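Local atomic coordinates of putative polysaccharide deacetylase (PDB entry 5JP6), a protein that probably removes acetyl groups from peptidoglycan as a zinc-dependent carbohydrate esterase of family 4. Residues 172-177 / 199-204; 195-200 / 220-225. The protein carries 1 engineered substitution. All blocks are in the same frame, centred on the assembly; numbering follows the deposited sequence. Where two conformers were deposited one is given.

Contact 1 (172-177 / 199-204). With ZN (zinc ion), chain B.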
ATOM      1  N   VAL A 172     -13.665  -7.645  -0.308  1.00 19.42           N
ATOM      2  CA  VAL A 172     -12.378  -8.157   0.144  1.00 19.25           C
ATOM      3  C   VAL A 172     -11.428  -6.972   0.169  1.00 18.61           C
ATOM      4  O   VAL A 172     -11.251  -6.289  -0.831  1.00 19.77           O
ATOM      5  CB  VAL A 172     -11.824  -9.233  -0.815  1.00 19.36           C
ATOM      6  CG1 VAL A 172     -10.516  -9.819  -0.315  1.00 19.63           C
ATOM      7  CG2 VAL A 172     -12.811 -10.331  -1.065  1.00 20.46           C
ATOM      8  N   LEU A 173     -10.872  -6.721   1.335  1.00 18.79           N
ATOM      9  CA  LEU A 173      -9.984  -5.606   1.481  1.00 18.47           C
ATOM     10  C   LEU A 173      -8.530  -6.024   1.265  1.00 17.31           C
ATOM     11  O   LEU A 173      -8.041  -6.966   1.918  1.00 19.23           O
ATOM     12  CB  LEU A 173     -10.135  -5.009   2.871  1.00 19.85           C
ATOM     13  CG  LEU A 173     -11.559  -4.568   3.249  1.00 20.55           C
ATOM     14  CD1 LEU A 173     -11.524  -3.882   4.585  1.00 25.05           C
ATOM     15  CD2 LEU A 173     -12.217  -3.692   2.168  1.00 21.68           C
ATOM     16  N   THR A 174      -7.854  -5.373   0.321  1.00 16.84           N
ATOM     17  CA  THR A 174      -6.502  -5.717  -0.024  1.00 17.32           C
ATOM     18  C   THR A 174      -5.571  -4.531   0.021  1.00 16.57           C
ATOM     19  O   THR A 174      -5.951  -3.399  -0.318  1.00 18.05           O
ATOM     20  CB  THR A 174      -6.427  -6.479  -1.368  1.00 18.91           C
ATOM     21  OG1 THR A 174      -6.566  -5.570  -2.479  1.00 19.13           O
ATOM     22  CG2 THR A 174      -7.447  -7.575  -1.468  1.00 19.40           C
ATOM     23  N   PHE A 175      -4.359  -4.802   0.488  1.00 16.35           N
ATOM     24  CA  PHE A 175      -3.384  -3.747   0.753  1.00 16.94           C
ATOM     25  C   PHE A 175      -2.057  -4.109   0.105  1.00 17.64           C
ATOM     26  O   PHE A 175      -1.455  -5.131   0.447  1.00 17.21           O
ATOM     27  CB  PHE A 175      -3.167  -3.588   2.264  1.00 17.25           C
ATOM     28  CG  PHE A 175      -4.388  -3.072   2.989  1.00 17.01           C
ATOM     29  CD1 PHE A 175      -4.629  -1.727   3.092  1.00 18.23           C
ATOM     30  CD2 PHE A 175      -5.289  -3.956   3.532  1.00 18.36           C
ATOM     31  CE1 PHE A 175      -5.767  -1.263   3.723  1.00 17.94           C
ATOM     32  CE2 PHE A 175      -6.433  -3.500   4.172  1.00 18.23           C
ATOM     33  CZ  PHE A 175      -6.669  -2.142   4.252  1.00 17.54           C
ATOM     34  N   ASP A 176      -1.609  -3.241  -0.797  1.00 16.84           N
ATOM     35  CA  ASP A 176      -0.327  -3.425  -1.499  1.00 16.83           C
ATOM     36  C   ASP A 176       0.807  -2.591  -0.950  1.00 17.86           C
ATOM     37  O   ASP A 176       0.582  -1.455  -0.518  1.00 17.50           O
ATOM     38  CB  ASP A 176      -0.486  -3.022  -2.973  1.00 17.98           C
ATOM     39  CG  ASP A 176      -1.225  -4.023  -3.801  1.00 18.60           C
ATOM     40  OD1 ASP A 176      -1.744  -5.036  -3.276  1.00 20.31           O
ATOM     41  OD2 ASP A 176      -1.278  -3.799  -5.039  1.00 21.34           O
ATOM     42  N   ASP A 177       1.996  -3.166  -1.074  1.00 18.05           N
ATOM     43  CA  ASP A 177       3.295  -2.491  -0.991  1.00 19.09           C
ATOM     44  C   ASP A 177       3.893  -2.265   0.366  1.00 18.65           C
ATOM     45  O   ASP A 177       4.992  -1.735   0.464  1.00 21.63           O
ATOM     46  CB  ASP A 177       3.266  -1.213  -1.803  1.00 20.64           C
ATOM     47  CG  ASP A 177       3.114  -1.510  -3.245  1.00 24.49           C
ATOM     48  OD1 ASP A 177       3.538  -2.621  -3.658  1.00 30.91           O
ATOM     49  OD2 ASP A 177       2.578  -0.721  -3.964  1.00 31.83           O
ATOM     50  N   MET A 199      -6.268  -8.995   3.020  1.00 17.71           N
ATOM     51  CA  MET A 199      -5.218  -9.629   2.282  1.00 17.38           C
ATOM     52  C   MET A 199      -4.098  -8.539   2.099  1.00 16.05           C
ATOM     53  O   MET A 199      -4.380  -7.427   1.614  1.00 18.26           O
ATOM     54  CB  MET A 199      -5.695 -10.193   0.933  1.00 17.70           C
ATOM     55  CG  MET A 199      -6.882 -11.102   0.995  1.00 20.42           C
ATOM     56  SD  MET A 199      -7.371 -11.640  -0.626  1.00 21.30           S
ATOM     57  CE  MET A 199      -6.156 -12.925  -0.917  1.00 21.89           C
ATOM     58  N   PHE A 200      -2.849  -8.872   2.426  1.00 17.19           N
ATOM     59  CA  PHE A 200      -1.724  -7.979   2.220  1.00 16.46           C
ATOM     60  C   PHE A 200      -0.791  -8.543   1.170  1.00 18.44           C
ATOM     61  O   PHE A 200      -0.321  -9.672   1.290  1.00 19.73           O
ATOM     62  CB  PHE A 200      -0.963  -7.744   3.532  1.00 17.10           C
ATOM     63  CG  PHE A 200      -1.743  -6.982   4.564  1.00 16.66           C
ATOM     64  CD1 PHE A 200      -2.755  -7.580   5.275  1.00 18.54           C
ATOM     65  CD2 PHE A 200      -1.485  -5.623   4.786  1.00 18.64           C
ATOM     66  CE1 PHE A 200      -3.510  -6.858   6.205  1.00 18.69           C
ATOM     67  CE2 PHE A 200      -2.222  -4.909   5.708  1.00 19.53           C
ATOM     68  CZ  PHE A 200      -3.242  -5.522   6.414  1.00 19.06           C
ATOM     69  N   PHE A 201      -0.560  -7.751   0.129  1.00 17.58           N
ATOM     70  CA  PHE A 201       0.367  -8.102  -0.933  1.00 17.17           C
ATOM     71  C   PHE A 201       1.628  -7.265  -0.707  1.00 18.08           C
ATOM     72  O   PHE A 201       1.776  -6.149  -1.179  1.00 18.50           O
ATOM     73  CB  PHE A 201      -0.255  -7.890  -2.314  1.00 17.83           C
ATOM     74  CG  PHE A 201      -1.437  -8.778  -2.569  1.00 17.22           C
ATOM     75  CD1 PHE A 201      -2.706  -8.370  -2.196  1.00 18.40           C
ATOM     76  CD2 PHE A 201      -1.293 -10.015  -3.168  1.00 17.85           C
ATOM     77  CE1 PHE A 201      -3.804  -9.186  -2.396  1.00 19.80           C
ATOM     78  CE2 PHE A 201      -2.396 -10.834  -3.383  1.00 18.20           C
ATOM     79  CZ  PHE A 201      -3.649 -10.424  -2.990  1.00 19.44           C
ATOM     80  N   ALA A 202       2.523  -7.847   0.078  1.00 18.31           N
ATOM     81  CA  ALA A 202       3.697  -7.154   0.564  1.00 19.65           C
ATOM     82  C   ALA A 202       4.766  -7.093  -0.501  1.00 19.44           C
ATOM     83  O   ALA A 202       4.837  -7.973  -1.347  1.00 21.35           O
ATOM     84  CB  ALA A 202       4.227  -7.881   1.797  1.00 20.14           C
ATOM     85  N   THR A 203       5.619  -6.070  -0.453  1.00 20.05           N
ATOM     86  CA  THR A 203       6.722  -6.050  -1.369  0.50 20.33           C
ATOM     87  C   THR A 203       8.025  -6.334  -0.618  1.00 21.32           C
ATOM     88  O   THR A 203       8.154  -6.025   0.589  1.00 23.65           O
ATOM     89  CB  THR A 203       6.727  -4.700  -2.091  0.50 21.68           C
ATOM     90  OG1 THR A 203       7.292  -4.846  -3.391  0.50 23.75           O
ATOM     91  CG2 THR A 203       7.388  -3.634  -1.160  0.50 17.15           C
ATOM     92  N   GLY A 204       8.972  -6.952  -1.327  1.00 21.70           N
ATOM     93  CA  GLY A 204      10.235  -7.348  -0.727  1.00 22.16           C
ATOM     94  C   GLY A 204      10.957  -6.241   0.014  1.00 21.76           C
ATOM     95  O   GLY A 204      11.435  -6.458   1.133  1.00 22.96           O
TER
HETATM   96 ZN    ZN B 401       1.865  -1.844  -5.970  0.50 37.29          ZN
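Phe-175 is gripped on both its backbone polar atoms by the strand of 199-202: its N donates to Met-199 O at 2.9 Å, and its O accepts from Phe-201 N. The ladder goes on at both ends, with Leu-173 O taking the nearly straight bond from Met-199 N (172°) and Asp-177 N giving to Phe-201 O, in the register of parallel strands. Met-199 O is also met by the CA of Thr-174, a weaker CA-H...O contact.

The rings of Phe-175 and Phe-200 lie side by side, near parallel at 20° but slid apart, so that CD2 of Phe-175 sits over the rim of one Phe-200 face. Across the sheet, Thr-174, Asp-176, Met-199 and Phe-201 share the other face. There CE1 at the edge of Phe-201 meets Thr-174 CB at 3.9 Å, while Asp-176 OD1 comes to 3.4 Å from Phe-201 CB. That oxygen has its charged partner in Arg-277, whose NH1 also bonds Thr-174 OG1, a hydroxyl further bonded to Val-332 O.

Just past the strand, Asp-177, its CG anti to the carbonyl carbon (chi1 -66°), brings OD2 to 2.4 Å from the zinc ion, which His-227 and Tyr-280 also bind. Asp-177 OD1, 3.0 Å from the zinc ion, is buried without a hydrogen-bond partner, whereas the backbone O of Asp-177 accepts from Ser-206 OG.

The two strands belong to a beta-alpha-beta unit whose helix 183-193 covers the Phe-175 and Phe-200 face; strand 330-335 pairs with 172-176 on the flank opposite 199-202.

Contact 2 (195-200 / 220-225)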
ATOM      1  N   ASN A 195     -13.160  -6.739  13.837  1.00 21.73           N
ATOM      2  CA  ASN A 195     -13.049  -8.158  13.425  1.00 21.63           C
ATOM      3  C   ASN A 195     -12.951  -8.335  11.924  1.00 21.61           C
ATOM      4  O   ASN A 195     -13.360  -9.352  11.419  1.00 26.18           O
ATOM      5  CB  ASN A 195     -14.189  -8.990  13.990  1.00 23.91           C
ATOM      6  CG  ASN A 195     -13.995 -10.471  13.800  1.00 25.40           C
ATOM      7  OD1 ASN A 195     -12.919 -10.997  14.077  1.00 27.44           O
ATOM      8  ND2 ASN A 195     -15.023 -11.158  13.305  1.00 26.21           N
ATOM      9  N   ALA A 196     -12.387  -7.347  11.227  1.00 20.89           N
ATOM     10  CA  ALA A 196     -12.173  -7.461   9.794  1.00 21.17           C
ATOM     11  C   ALA A 196     -10.828  -8.098   9.499  1.00 20.58           C
ATOM     12  O   ALA A 196      -9.823  -7.758  10.132  1.00 21.28           O
ATOM     13  CB  ALA A 196     -12.247  -6.111   9.100  1.00 22.16           C
ATOM     14  N   LYS A 197     -10.808  -8.992   8.511  1.00 21.27           N
ATOM     15  CA  LYS A 197      -9.551  -9.576   8.038  1.00 20.83           C
ATOM     16  C   LYS A 197      -9.315  -9.036   6.637  1.00 19.31           C
ATOM     17  O   LYS A 197     -10.249  -8.654   5.945  1.00 22.84           O
ATOM     18  CB  LYS A 197      -9.641 -11.101   8.021  1.00 22.40           C
ATOM     19  CG  LYS A 197      -9.958 -11.704   9.377  1.00 23.71           C
ATOM     20  CD  LYS A 197      -8.865 -11.433  10.394  1.00 24.24           C
ATOM     21  CE  LYS A 197      -9.147 -12.154  11.716  1.00 27.36           C
ATOM     22  NZ  LYS A 197     -10.424 -11.696  12.376  1.00 27.69           N
ATOM     23  N   ALA A 198      -8.059  -9.056   6.215  1.00 18.44           N
ATOM     24  CA  ALA A 198      -7.651  -8.489   4.927  1.00 17.82           C
ATOM     25  C   ALA A 198      -6.523  -9.287   4.302  1.00 17.88           C
ATOM     26  O   ALA A 198      -5.912 -10.128   4.944  1.00 18.53           O
ATOM     27  CB  ALA A 198      -7.219  -7.029   5.123  1.00 18.95           C
ATOM     28  N   MET A 199      -6.268  -8.995   3.020  1.00 17.71           N
ATOM     29  CA  MET A 199      -5.218  -9.629   2.282  1.00 17.38           C
ATOM     30  C   MET A 199      -4.098  -8.539   2.099  1.00 16.05           C
ATOM     31  O   MET A 199      -4.380  -7.427   1.614  1.00 18.26           O
ATOM     32  CB  MET A 199      -5.695 -10.193   0.933  1.00 17.70           C
ATOM     33  CG  MET A 199      -6.882 -11.102   0.995  1.00 20.42           C
ATOM     34  SD  MET A 199      -7.371 -11.640  -0.626  1.00 21.30           S
ATOM     35  CE  MET A 199      -6.156 -12.925  -0.917  1.00 21.89           C
ATOM     36  N   PHE A 200      -2.849  -8.872   2.426  1.00 17.19           N
ATOM     37  CA  PHE A 200      -1.724  -7.979   2.220  1.00 16.46           C
ATOM     38  C   PHE A 200      -0.791  -8.543   1.170  1.00 18.44           C
ATOM     39  O   PHE A 200      -0.321  -9.672   1.290  1.00 19.73           O
ATOM     40  CB  PHE A 200      -0.963  -7.744   3.532  1.00 17.10           C
ATOM     41  CG  PHE A 200      -1.743  -6.982   4.564  1.00 16.66           C
ATOM     42  CD1 PHE A 200      -2.755  -7.580   5.275  1.00 18.54           C
ATOM     43  CD2 PHE A 200      -1.485  -5.623   4.786  1.00 18.64           C
ATOM     44  CE1 PHE A 200      -3.510  -6.858   6.205  1.00 18.69           C
ATOM     45  CE2 PHE A 200      -2.222  -4.909   5.708  1.00 19.53           C
ATOM     46  CZ  PHE A 200      -3.242  -5.522   6.414  1.00 19.06           C
ATOM     47  N   ASP A 220      -2.256 -11.149  13.440  1.00 21.33           N
ATOM     48  CA  ASP A 220      -3.630 -10.675  13.450  1.00 23.18           C
ATOM     49  C   ASP A 220      -4.528 -11.488  12.508  1.00 22.76           C
ATOM     50  O   ASP A 220      -5.696 -11.160  12.364  1.00 24.95           O
ATOM     51  CB  ASP A 220      -3.738  -9.158  13.182  1.00 22.90           C
ATOM     52  CG  ASP A 220      -3.471  -8.293  14.431  1.00 25.46           C
ATOM     53  OD1 ASP A 220      -3.081  -8.849  15.510  1.00 27.73           O
ATOM     54  OD2 ASP A 220      -3.620  -7.052  14.292  1.00 28.48           O
ATOM     55  N   GLY A 221      -3.999 -12.548  11.882  1.00 21.37           N
ATOM     56  CA  GLY A 221      -4.825 -13.503  11.120  1.00 21.33           C
ATOM     57  C   GLY A 221      -5.057 -13.167   9.660  1.00 19.94           C
ATOM     58  O   GLY A 221      -5.837 -13.822   8.985  1.00 23.20           O
ATOM     59  N   HIS A 222      -4.318 -12.189   9.148  1.00 20.49           N
ATOM     60  CA  HIS A 222      -4.521 -11.764   7.778  1.00 19.18           C
ATOM     61  C   HIS A 222      -3.789 -12.684   6.797  1.00 19.85           C
ATOM     62  O   HIS A 222      -2.864 -13.412   7.161  1.00 20.67           O
ATOM     63  CB  HIS A 222      -4.058 -10.323   7.622  1.00 18.59           C
ATOM     64  CG  HIS A 222      -4.732  -9.384   8.560  1.00 18.11           C
ATOM     65  ND1 HIS A 222      -6.074  -9.100   8.505  1.00 20.08           N
ATOM     66  CD2 HIS A 222      -4.239  -8.701   9.615  1.00 19.89           C
ATOM     67  CE1 HIS A 222      -6.377  -8.256   9.479  1.00 20.62           C
ATOM     68  NE2 HIS A 222      -5.274  -7.991  10.155  1.00 20.31           N
ATOM     69  N   VAL A 223      -4.229 -12.629   5.557  1.00 17.83           N
ATOM     70  CA  VAL A 223      -3.542 -13.292   4.443  1.00 18.00           C
ATOM     71  C   VAL A 223      -2.386 -12.401   4.006  1.00 18.00           C
ATOM     72  O   VAL A 223      -2.529 -11.181   3.913  1.00 18.39           O
ATOM     73  CB  VAL A 223      -4.515 -13.649   3.301  1.00 18.98           C
ATOM     74  CG1 VAL A 223      -3.768 -13.892   2.013  1.00 20.20           C
ATOM     75  CG2 VAL A 223      -5.355 -14.836   3.709  1.00 19.21           C
ATOM     76  N   ILE A 224      -1.229 -13.013   3.761  1.00 17.74           N
ATOM     77  CA  ILE A 224      -0.045 -12.301   3.314  1.00 17.15           C
ATOM     78  C   ILE A 224       0.590 -13.011   2.124  1.00 17.59           C
ATOM     79  O   ILE A 224       1.105 -14.105   2.265  1.00 18.74           O
ATOM     80  CB  ILE A 224       0.988 -12.122   4.423  1.00 18.26           C
ATOM     81  CG1 ILE A 224       0.355 -11.551   5.684  1.00 19.36           C
ATOM     82  CG2 ILE A 224       2.147 -11.243   3.933  1.00 18.86           C
ATOM     83  CD1 ILE A 224       1.325 -11.518   6.859  1.00 19.93           C
ATOM     84  N   GLY A 225       0.516 -12.340   0.966  1.00 17.16           N
ATOM     85  CA  GLY A 225       1.233 -12.726  -0.232  1.00 17.08           C
ATOM     86  C   GLY A 225       2.190 -11.633  -0.633  1.00 17.41           C
ATOM     87  O   GLY A 225       2.719 -10.913   0.212  1.00 19.08           O
TER
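His-222 reaches the backbone of 195-200 with its ring edge, ND1 accepting the N-H of Ala-198 at 3.0 Å. The bond is bent, 143° at the hydrogen, and the donor lies 20° out of the ring plane, which is consistent with an unprotonated ND1. With CG anti to the carbonyl carbon (chi1 -56°), the imidazole is directed back along the incoming loop, where Ala-196 O lies at the ring edge, 3.5 Å from CE1 of His-222. One face of this ring receives CE1 of Phe-200, 3.7 Å from His-222 CG, in an edge-to-face pair. The opposite face has Asp-220 O above its rim.

Beyond His-222 the packing is close and regular. Val-223 N donates to Ala-198 O, Phe-200 N to Val-223 O at 2.8 Å, and Gly-225 N to Phe-200 O, in parallel register. Met-199 and Val-223 run side by side, Met-199 CE meeting Val-223 CG1 at 3.9 Å, with Leu-361 against both.

Toward solvent the contact thins. Lys-197, bent at chi2 and chi4, crosses the imidazole at about a right angle and lays its aliphatic part along the turn, Lys-197 CE 3.6 Å from Asp-220 O. Gly-221, exposed and at positive phi, completes the Schellman motif that ends helix 211-219.

Such pairing of parallel strands, each entered from the C-terminal end of a helix, is characteristic of the beta/alpha barrel-like NodB fold, in which strand 223-227 ends in the zinc ligand His-227.

In the fold
Contact 1 and contact 2 lie side by side in one parallel sheet, their centres about 9 Å apart, with strand 199-202 common to both. The chain order is strand 170-176, helix 183-193, strand 199-202, helices 204-209 and 211-219, then strand 223-227, so the contacts are successive strand pairings within the NodB homology region. A probable hydrogen bond from Ala-202 N to Gly-225 O continues the ladder, and Ala-198 CB packs against Leu-173 O. Contact 1 lies nearer the chain centre and includes a zinc ligand; strand 223-227 of contact 2 ends at another. Strand 199-202 thus separates the two strands whose C-terminal ends supply Asp-177 and His-227 to the zinc.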